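Local atomic coordinates of RNase III inhibitor (Mycobacterium tuberculosis, PDB entry 5M3I), a protein that belongs to the macro domain family, whose compact fold packs helices on both sides of a central, mostly parallel beta-sheet. Residues T54-E57 against K58-R62; E64-I67 against G68-F71; A95-K98 against L99-D103; G132-W135 against E136-E139. All coordinates share one frame; numbering follows the deposited sequence.

How the contacts relate
All four contacts are local, each within one unbroken stretch of the macro domain. Contact 1 is a sulfur-aromatic pair on the last turns of helix 50-61; contact 2 is the turn leading from there to strand 71-74. These two touch, with Tyr56 and Ala59 packed on Phe71. Contacts 3 and 4 start helices 99-115 and 135-147 and meet where Leu133 lies on Ser97 and Ile102. Both carry a CH-pi contact, Lys98 on Tyr101 and Glu139 on Trp135, but Asp134 caps with its side chain whereas Lys98 gives its backbone carbonyl. Contacts 1 and 3 are partly buried; 2 and 4 are surface contacts, with few buried residues. Contact 2 adjoins contact 3 through Ile67 on Tyr101.

Contact 1: residues T54-E57 against K58-R62; sequences TAYE and KACKR
Cys60 places its sulfur over one face of the Tyr56 ring, an i to i+4 sulfur-aromatic contact on the last turns of helix 50-61 of the macro domain. SG stands 3.2 Å above the ring plane and 3.6 Å from the Tyr56 ring centroid, its direction 27° off the ring normal. The offset is toward the rim: SG comes within 3.3 Å of CE1 of Tyr56, close to the phenol end rather than to CG. Two different first torsions produce this overlap. Tyr56 carries CG opposite the backbone N (chi1 160°), which takes the ring out from the helix flank on the side where Cys60 arrives one turn later, whereas Cys60, with SG beside its backbone N (chi1 -76°), points its sulfur back toward the preceding turn and onto the ring face. The phenol oxygen is held by the carbonyl of Asn32 and more weakly by the Gly35 amide, which should limit how far the ring can move over the sulfur. Ala59, one residue before Cys60, faces the same interior and rests on Phe71 and Val65.

The outward side of the helix is more exposed. Glu57 and Lys61 run as neighbours, with CG of Glu57 4.2 Å from CE of Lys61, yet Glu57 OE2 and Lys61 NZ stay 5.0 Å apart and form no salt bridge. Four regular i to i+4 backbone bonds tie the two segments together. At the last of these Lys61 N donates to Glu57 O over 3.1 Å, and CG of Lys61 lies against that same Glu57 oxygen at 3.2 Å.

Contact 2: residues E64-I67 against G68-F71; sequences EVTI and GKMF
Thr66 and Lys69 face each other across a type II beta turn, the tight reversal between helix 50-61 and strand 71-74. The turn's own bond is weak: Lys69 N reaches Thr66 O at 3.4 Å. Beside this bond the two side chains cross obliquely, and OG1 of Thr66 lies 3.8 Å from CB of Lys69 and 4.0 Å from its CD, touching the aliphatic stem rather than the amine. The Lys69 stem is trans at chi1 (173°), stays extended at chi2 and bends at chi3, a course that takes it back along residues 64-66. Its CE methylene thereby comes 3.4 Å from the carbonyl oxygen of Glu64, nearer than the ammonium nitrogen, which a further bend at chi4 turns on its own.

At the corner, Gly68 takes the positive phi (98°) that the third position of a type II turn requires. At its backbone angles a CB would clash with the carbonyl oxygen of Ile67. Farther from the corner the arms meet by a loose apolar contact, CG2 of Val65 4.3 Å from CG of Phe71.

The next shell holds the arms from several directions. Val65 rests on Cys60 and on Pro88, and the Met70 amide donates to the Asp108 carboxylate of helix 99-115. The Met70 side chain packs on Ile85, Phe87 and Leu109, while Ile67 lies on Tyr101. Phe71 then enters the sheet by backbone bonds with Asn86, as strand 71-74, at one edge of the sheet, runs antiparallel to strand 83-88, with helix 50-61 packed against its ring.

Contact 3: residues A95-K98 against L99-D103; sequences APSK and LAYID
Lys98 lays its side chain across one face of the Tyr101 ring. Its CB stands 4.0 Å from the Tyr101 ring centroid and 6° off the ring normal, a CH-pi contact almost exactly over the centre. Beyond CB the lysine runs on extended, its carbons passing over the ring toward the phenol end, where CD of Lys98 lies 4.2 Å from both CZ and OH of Tyr101. The tyrosine meets it by folding back: CG is beside the backbone N (chi1 -58°), and a chi2 of only -11° turns the flat of the ring toward the lysine.

Lys98 is the N-cap residue of helix 99-115, the helical connection of a beta-alpha-beta unit between the parallel strands 83-88 and 120-123. Its carbonyl oxygen accepts two weak bonds, from Tyr101 N at 3.0 Å and from Ile102 N at 3.4 Å. Together with CB of Tyr101, 3.3 Å from the same Lys98 oxygen, these amides surround it.

Inward of the cap, Ser97 directs OG away from its backbone N and bonds it to the carbonyl of Thr89. That OG also touches CD1 of Ile102 at 4.0 Å, and both side chains touch Leu133. One turn on, Asp103 forms a salt bridge with Arg141 of helix 135-147, and Leu99 packs on the same arginine.

Contact 4: residues G132-W135 against E136-E139; sequences GLDW and EDVE
Trp135 and Glu139 both set CG beside the carbonyl carbon (chi1 170° and -176°), which lays the indole along the first turn of helix 135-147 and brings the glutamate stem over it. CB of Glu139 sits 3.7 Å from the centroid of the Trp135 six-membered ring, a CH-pi contact over its face. The extended Glu139 chain runs on over this ring at a slant, carboxylate and ring planes 60° apart, until OE2 reaches CZ2 of Trp135 at 3.2 Å. The backbone of the same pair is joined: Glu139 N donates to Trp135 O over 2.7 Å, nearly straight. Pro125, Pro158 and Pro159 also pack on the indole.

Asp134 is the N-cap. Its OD1 accepts a weak bond from Glu136 N at 3.3 Å, and its carbonyl oxygen takes a firmer one from Val138 N at 3.2 Å. On the inner side, CB of Leu133 touches CG2 of Val138 at 4.0 Å, the side chains crossing at about a right angle. The Asp134 carboxylate has two others near but not touching, its OD1 5.2 Å from Glu136 OE1 and its OD2 4.7 Å from Asp137 OD2. This repulsion and the helix N-terminus would shift ionisation in opposite senses, probably offsetting each other in part.

Contact 1: residues T54-E57 against K58-R62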
loop_
_atom_site.group_PDB
_atom_site.type_symbol
_atom_site.label_atom_id
_atom_site.label_comp_id
_atom_site.label_asym_id
_atom_site.label_seq_id
_atom_site.Cartn_x
_atom_site.Cartn_y
_atom_site.Cartn_z
ATOM N N THR A 54 13.344 -1.002 8.686
ATOM C CA THR A 54 14.074 -0.305 9.743
ATOM C C THR A 54 13.606 1.132 9.785
ATOM O O THR A 54 13.432 1.675 10.873
ATOM C CB THR A 54 15.601 -0.328 9.508
ATOM O OG1 THR A 54 16.049 -1.685 9.368
ATOM C CG2 THR A 54 16.363 0.340 10.665
ATOM N N ALA A 55 13.400 1.747 8.617
ATOM C CA ALA A 55 12.933 3.138 8.577
ATOM C C ALA A 55 11.506 3.262 9.113
ATOM O O ALA A 55 11.235 4.107 9.972
ATOM C CB ALA A 55 13.036 3.694 7.176
ATOM N N TYR A 56 10.619 2.386 8.630
ATOM C CA TYR A 56 9.222 2.235 9.131
ATOM C C TYR A 56 9.124 2.015 10.640
ATOM O O TYR A 56 8.283 2.606 11.310
ATOM C CB TYR A 56 8.540 1.064 8.403
ATOM C CG TYR A 56 7.338 0.500 9.092
ATOM C CD1 TYR A 56 6.093 1.090 8.961
ATOM C CD2 TYR A 56 7.440 -0.630 9.903
ATOM C CE1 TYR A 56 4.975 0.581 9.610
ATOM C CE2 TYR A 56 6.326 -1.138 10.550
ATOM C CZ TYR A 56 5.110 -0.522 10.416
ATOM O OH TYR A 56 3.995 -1.029 11.059
ATOM N N GLU A 57 9.980 1.156 11.171
ATOM C CA GLU A 57 9.995 0.875 12.606
ATOM C C GLU A 57 10.401 2.100 13.388
ATOM O O GLU A 57 9.793 2.402 14.413
ATOM C CB GLU A 57 10.931 -0.300 12.923
ATOM C CG GLU A 57 10.998 -0.690 14.385
ATOM C CD GLU A 57 11.895 -1.894 14.632
ATOM O OE1 GLU A 57 13.029 -1.921 14.064
ATOM O OE2 GLU A 57 11.463 -2.816 15.379
ATOM N N LYS A 58 11.417 2.822 12.920
ATOM C CA LYS A 58 11.809 4.073 13.598
ATOM C C LYS A 58 10.671 5.080 13.606
ATOM O O LYS A 58 10.356 5.666 14.634
ATOM C CB LYS A 58 13.023 4.730 12.951
ATOM C CG LYS A 58 14.344 4.072 13.290
ATOM C CD LYS A 58 15.487 5.083 13.321
ATOM C CE LYS A 58 15.625 5.860 12.010
ATOM N NZ LYS A 58 16.570 6.997 12.160
ATOM N N ALA A 59 10.050 5.261 12.444
ATOM C CA ALA A 59 8.940 6.181 12.306
ATOM C C ALA A 59 7.755 5.801 13.185
ATOM O O ALA A 59 7.063 6.686 13.706
ATOM C CB ALA A 59 8.513 6.282 10.865
ATOM N N CYS A 60 7.506 4.506 13.343
ATOM C CA CYS A 60 6.407 4.068 14.204
ATOM C C CYS A 60 6.693 4.386 15.680
ATOM O O CYS A 60 5.791 4.842 16.382
ATOM C CB CYS A 60 6.117 2.590 14.017
ATOM S SG CYS A 60 5.220 2.174 12.501
ATOM N N LYS A 61 7.937 4.158 16.127
ATOM C CA LYS A 61 8.333 4.436 17.528
ATOM C C LYS A 61 8.182 5.909 17.822
ATOM O O LYS A 61 7.800 6.279 18.907
ATOM C CB LYS A 61 9.794 4.064 17.837
ATOM C CG LYS A 61 10.200 2.619 17.582
ATOM C CD LYS A 61 10.083 1.739 18.811
ATOM C CE LYS A 61 10.110 0.265 18.416
ATOM N NZ LYS A 61 9.812 -0.592 19.596
ATOM N N ARG A 62 8.451 6.748 16.838
ATOM C CA ARG A 62 8.302 8.173 17.026
ATOM C C ARG A 62 6.893 8.715 16.785
ATOM O O ARG A 62 6.719 9.922 16.807
ATOM C CB ARG A 62 9.355 8.903 16.179
ATOM C CG ARG A 62 10.773 8.532 16.624
ATOM C CD ARG A 62 11.849 9.275 15.860
ATOM N NE ARG A 62 11.790 8.927 14.448
ATOM C CZ ARG A 62 12.666 9.320 13.522
ATOM N NH1 ARG A 62 13.714 10.094 13.848
ATOM N NH2 ARG A 62 12.494 8.916 12.251
#

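Contact 2: residues E64-I67 against G68-F71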
loop_
_atom_site.group_PDB
_atom_site.type_symbol
_atom_site.label_atom_id
_atom_site.label_comp_id
_atom_site.label_asym_id
_atom_site.label_seq_id
_atom_site.Cartn_x
_atom_site.Cartn_y
_atom_site.Cartn_z
ATOM N N GLU A 64 5.155 8.785 13.915
ATOM C CA GLU A 64 5.072 9.453 12.595
ATOM C C GLU A 64 4.146 8.730 11.600
ATOM O O GLU A 64 3.702 9.328 10.614
ATOM C CB GLU A 64 6.474 9.585 11.958
ATOM C CG GLU A 64 7.405 10.577 12.642
ATOM C CD GLU A 64 8.886 10.416 12.252
ATOM O OE1 GLU A 64 9.217 9.791 11.205
ATOM O OE2 GLU A 64 9.737 10.941 13.011
ATOM N N VAL A 65 3.866 7.452 11.858
ATOM C CA VAL A 65 2.947 6.653 11.032
ATOM C C VAL A 65 1.550 6.699 11.653
ATOM O O VAL A 65 1.357 6.256 12.785
ATOM C CB VAL A 65 3.432 5.199 10.919
ATOM C CG1 VAL A 65 2.558 4.393 9.972
ATOM C CG2 VAL A 65 4.865 5.157 10.437
ATOM N N THR A 66 0.573 7.165 10.871
ATOM C CA THR A 66 -0.797 7.304 11.268
ATOM C C THR A 66 -1.755 6.939 10.153
ATOM O O THR A 66 -1.421 6.992 8.962
ATOM C CB THR A 66 -1.116 8.786 11.637
ATOM O OG1 THR A 66 -0.633 9.661 10.607
ATOM C CG2 THR A 66 -0.450 9.169 12.969
ATOM N N ILE A 67 -2.986 6.605 10.537
ATOM C CA ILE A 67 -4.080 6.447 9.604
ATOM C C ILE A 67 -4.200 7.719 8.757
ATOM O O ILE A 67 -4.212 8.815 9.295
ATOM C CB ILE A 67 -5.433 6.172 10.325
ATOM C CG1 ILE A 67 -5.377 4.873 11.158
ATOM C CG2 ILE A 67 -6.592 6.088 9.315
ATOM C CD1 ILE A 67 -4.815 3.647 10.448
ATOM N N GLY A 68 -4.272 7.554 7.449
ATOM C CA GLY A 68 -4.609 8.624 6.520
ATOM C C GLY A 68 -3.391 9.259 5.867
ATOM O O GLY A 68 -3.522 10.237 5.137
ATOM N N LYS A 69 -2.224 8.714 6.147
ATOM C CA LYS A 69 -0.966 9.248 5.696
ATOM C C LYS A 69 -0.077 8.076 5.242
ATOM O O LYS A 69 0.204 7.177 6.005
ATOM C CB LYS A 69 -0.344 10.029 6.849
ATOM C CG LYS A 69 1.068 10.549 6.653
ATOM C CD LYS A 69 1.333 11.656 7.698
ATOM C CE LYS A 69 2.739 11.621 8.289
ATOM N NZ LYS A 69 3.740 12.248 7.371
ATOM N N MET A 70 0.343 8.107 3.990
ATOM C CA MET A 70 1.273 7.144 3.503
ATOM C C MET A 70 2.632 7.351 4.169
ATOM O O MET A 70 3.049 8.503 4.368
ATOM C CB MET A 70 1.401 7.268 1.969
ATOM C CG MET A 70 0.116 7.043 1.144
ATOM S SD MET A 70 -0.744 5.468 1.444
ATOM C CE MET A 70 -1.865 5.952 2.772
ATOM N N PHE A 71 3.329 6.254 4.456
ATOM C CA PHE A 71 4.734 6.300 4.763
ATOM C C PHE A 71 5.556 5.759 3.589
ATOM O O PHE A 71 5.542 4.549 3.312
ATOM C CB PHE A 71 5.011 5.532 6.035
ATOM C CG PHE A 71 6.432 5.611 6.485
ATOM C CD1 PHE A 71 6.938 6.808 7.003
ATOM C CD2 PHE A 71 7.266 4.527 6.349
ATOM C CE1 PHE A 71 8.268 6.907 7.382
ATOM C CE2 PHE A 71 8.608 4.617 6.724
ATOM C CZ PHE A 71 9.110 5.802 7.249
#

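Contact 3: residues A95-K98 against L99-D103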
loop_
_atom_site.group_PDB
_atom_site.type_symbol
_atom_site.label_atom_id
_atom_site.label_comp_id
_atom_site.label_asym_id
_atom_site.label_seq_id
_atom_site.Cartn_x
_atom_site.Cartn_y
_atom_site.Cartn_z
ATOM N N ALA A 95 -6.103 -4.947 16.484
ATOM C CA ALA A 95 -7.441 -4.464 16.121
ATOM C C ALA A 95 -7.680 -4.635 14.655
ATOM O O ALA A 95 -6.734 -4.723 13.922
ATOM C CB ALA A 95 -7.627 -3.005 16.538
ATOM N N PRO A 96 -8.964 -4.687 14.227
ATOM C CA PRO A 96 -9.243 -4.785 12.807
ATOM C C PRO A 96 -9.129 -3.471 12.042
ATOM O O PRO A 96 -8.942 -2.386 12.620
ATOM C CB PRO A 96 -10.683 -5.296 12.745
ATOM C CG PRO A 96 -11.226 -5.238 14.121
ATOM C CD PRO A 96 -10.204 -4.650 15.033
ATOM N N SER A 97 -9.249 -3.591 10.733
ATOM C CA SER A 97 -9.200 -2.456 9.850
ATOM C C SER A 97 -10.603 -1.914 9.785
ATOM O O SER A 97 -11.484 -2.497 10.377
ATOM C CB SER A 97 -8.700 -2.855 8.468
ATOM O OG SER A 97 -8.566 -1.695 7.658
ATOM N N LYS A 98 -10.764 -0.744 9.157
ATOM C CA LYS A 98 -12.065 -0.125 8.928
ATOM C C LYS A 98 -12.085 0.611 7.629
ATOM O O LYS A 98 -11.047 1.118 7.149
ATOM C CB LYS A 98 -12.369 0.853 10.053
ATOM C CG LYS A 98 -12.495 0.130 11.380
ATOM C CD LYS A 98 -13.061 0.981 12.469
ATOM C CE LYS A 98 -13.463 0.101 13.663
ATOM N NZ LYS A 98 -13.602 0.971 14.841
ATOM N N LEU A 99 -13.262 0.693 7.043
ATOM C CA LEU A 99 -13.461 1.374 5.771
ATOM C C LEU A 99 -13.055 2.826 5.807
ATOM O O LEU A 99 -12.439 3.326 4.849
ATOM C CB LEU A 99 -14.905 1.228 5.279
ATOM C CG LEU A 99 -15.189 -0.187 4.723
ATOM C CD1 LEU A 99 -16.676 -0.399 4.480
ATOM C CD2 LEU A 99 -14.422 -0.494 3.446
ATOM N N ALA A 100 -13.320 3.469 6.928
ATOM C CA ALA A 100 -12.878 4.860 7.151
ATOM C C ALA A 100 -11.342 5.034 7.058
ATOM O O ALA A 100 -10.874 6.066 6.598
ATOM C CB ALA A 100 -13.385 5.374 8.476
ATOM N N TYR A 101 -10.578 4.022 7.479
ATOM C CA TYR A 101 -9.135 4.055 7.353
ATOM C C TYR A 101 -8.667 3.983 5.875
ATOM O O TYR A 101 -7.636 4.542 5.510
ATOM C CB TYR A 101 -8.509 2.899 8.125
ATOM C CG TYR A 101 -8.797 2.808 9.627
ATOM C CD1 TYR A 101 -9.404 3.850 10.360
ATOM C CD2 TYR A 101 -8.377 1.679 10.319
ATOM C CE1 TYR A 101 -9.614 3.720 11.753
ATOM C CE2 TYR A 101 -8.590 1.533 11.684
ATOM C CZ TYR A 101 -9.203 2.547 12.396
ATOM O OH TYR A 101 -9.336 2.324 13.727
ATOM N N ILE A 102 -9.431 3.240 5.073
ATOM C CA ILE A 102 -9.135 3.031 3.685
ATOM C C ILE A 102 -9.483 4.330 2.957
ATOM O O ILE A 102 -8.708 4.807 2.107
ATOM C CB ILE A 102 -9.888 1.803 3.092
ATOM C CG1 ILE A 102 -9.597 0.499 3.876
ATOM C CG2 ILE A 102 -9.553 1.567 1.622
ATOM C CD1 ILE A 102 -8.158 0.174 4.130
ATOM N N ASP A 103 -10.646 4.890 3.253
ATOM C CA ASP A 103 -11.052 6.196 2.658
ATOM C C ASP A 103 -9.995 7.254 2.888
ATOM O O ASP A 103 -9.608 7.943 1.977
ATOM C CB ASP A 103 -12.390 6.648 3.213
ATOM C CG ASP A 103 -13.548 5.735 2.787
ATOM O OD1 ASP A 103 -13.388 4.932 1.843
ATOM O OD2 ASP A 103 -14.654 5.851 3.375
#

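Contact 4: residues G132-W135 against E136-E139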
loop_
_atom_site.group_PDB
_atom_site.type_symbol
_atom_site.label_atom_id
_atom_site.label_comp_id
_atom_site.label_asym_id
_atom_site.label_seq_id
_atom_site.Cartn_x
_atom_site.Cartn_y
_atom_site.Cartn_z
ATOM N N GLY A 132 -10.208 -7.906 8.117
ATOM C CA GLY A 132 -11.621 -8.242 8.162
ATOM C C GLY A 132 -12.580 -7.437 7.297
ATOM O O GLY A 132 -13.784 -7.516 7.520
ATOM N N LEU A 133 -12.106 -6.677 6.306
ATOM C CA LEU A 133 -13.030 -5.900 5.415
ATOM C C LEU A 133 -13.574 -6.749 4.239
ATOM O O LEU A 133 -12.994 -7.757 3.877
ATOM C CB LEU A 133 -12.320 -4.645 4.875
ATOM C CG LEU A 133 -11.715 -3.710 5.939
ATOM C CD1 LEU A 133 -11.065 -2.508 5.297
ATOM C CD2 LEU A 133 -12.754 -3.260 6.950
ATOM N N ASP A 134 -14.680 -6.314 3.655
ATOM C CA ASP A 134 -15.264 -6.955 2.482
ATOM C C ASP A 134 -14.545 -6.520 1.193
ATOM O O ASP A 134 -14.396 -5.310 0.936
ATOM C CB ASP A 134 -16.726 -6.550 2.395
ATOM C CG ASP A 134 -17.560 -7.509 1.580
ATOM O OD1 ASP A 134 -17.175 -7.839 0.447
ATOM O OD2 ASP A 134 -18.624 -7.943 2.083
ATOM N N TRP A 135 -14.102 -7.485 0.380
ATOM C CA TRP A 135 -13.346 -7.182 -0.856
ATOM C C TRP A 135 -14.093 -6.215 -1.759
ATOM O O TRP A 135 -13.556 -5.223 -2.234
ATOM C CB TRP A 135 -12.999 -8.461 -1.630
ATOM C CG TRP A 135 -12.405 -8.244 -3.067
ATOM C CD1 TRP A 135 -12.779 -8.882 -4.218
ATOM C CD2 TRP A 135 -11.341 -7.373 -3.433
ATOM N NE1 TRP A 135 -12.026 -8.445 -5.276
ATOM C CE2 TRP A 135 -11.137 -7.514 -4.814
ATOM C CE3 TRP A 135 -10.526 -6.494 -2.720
ATOM C CZ2 TRP A 135 -10.165 -6.799 -5.500
ATOM C CZ3 TRP A 135 -9.583 -5.769 -3.404
ATOM C CH2 TRP A 135 -9.400 -5.940 -4.783
ATOM N N GLU A 136 -15.336 -6.530 -2.014
ATOM C CA GLU A 136 -16.109 -5.782 -2.979
ATOM C C GLU A 136 -16.186 -4.328 -2.548
ATOM O O GLU A 136 -16.190 -3.427 -3.396
ATOM C CB GLU A 136 -17.489 -6.418 -3.144
ATOM C CG GLU A 136 -18.324 -5.798 -4.222
ATOM C CD GLU A 136 -19.636 -6.516 -4.439
ATOM O OE1 GLU A 136 -19.819 -7.681 -3.990
ATOM O OE2 GLU A 136 -20.508 -5.894 -5.067
ATOM N N ASP A 137 -16.246 -4.076 -1.237
ATOM C CA ASP A 137 -16.280 -2.704 -0.721
ATOM C C ASP A 137 -14.981 -1.952 -1.032
ATOM O O ASP A 137 -15.012 -0.778 -1.400
ATOM C CB ASP A 137 -16.473 -2.686 0.805
ATOM C CG ASP A 137 -17.882 -3.043 1.238
ATOM O OD1 ASP A 137 -18.815 -2.981 0.387
ATOM O OD2 ASP A 137 -18.063 -3.325 2.437
ATOM N N VAL A 138 -13.869 -2.620 -0.744
ATOM C CA VAL A 138 -12.545 -2.072 -0.906
ATOM C C VAL A 138 -12.232 -1.930 -2.393
ATOM O O VAL A 138 -11.776 -0.878 -2.818
ATOM C CB VAL A 138 -11.495 -2.969 -0.258
ATOM C CG1 VAL A 138 -10.079 -2.458 -0.562
ATOM C CG2 VAL A 138 -11.709 -3.035 1.253
ATOM N N GLU A 139 -12.592 -2.921 -3.196
ATOM C CA GLU A 139 -12.392 -2.848 -4.653
ATOM C C GLU A 139 -13.085 -1.639 -5.280
ATOM O O GLU A 139 -12.484 -0.941 -6.078
ATOM C CB GLU A 139 -12.840 -4.147 -5.324
ATOM C CG GLU A 139 -12.589 -4.240 -6.804
ATOM C CD GLU A 139 -13.160 -5.508 -7.414
ATOM O OE1 GLU A 139 -14.409 -5.659 -7.431
ATOM O OE2 GLU A 139 -12.367 -6.371 -7.848
#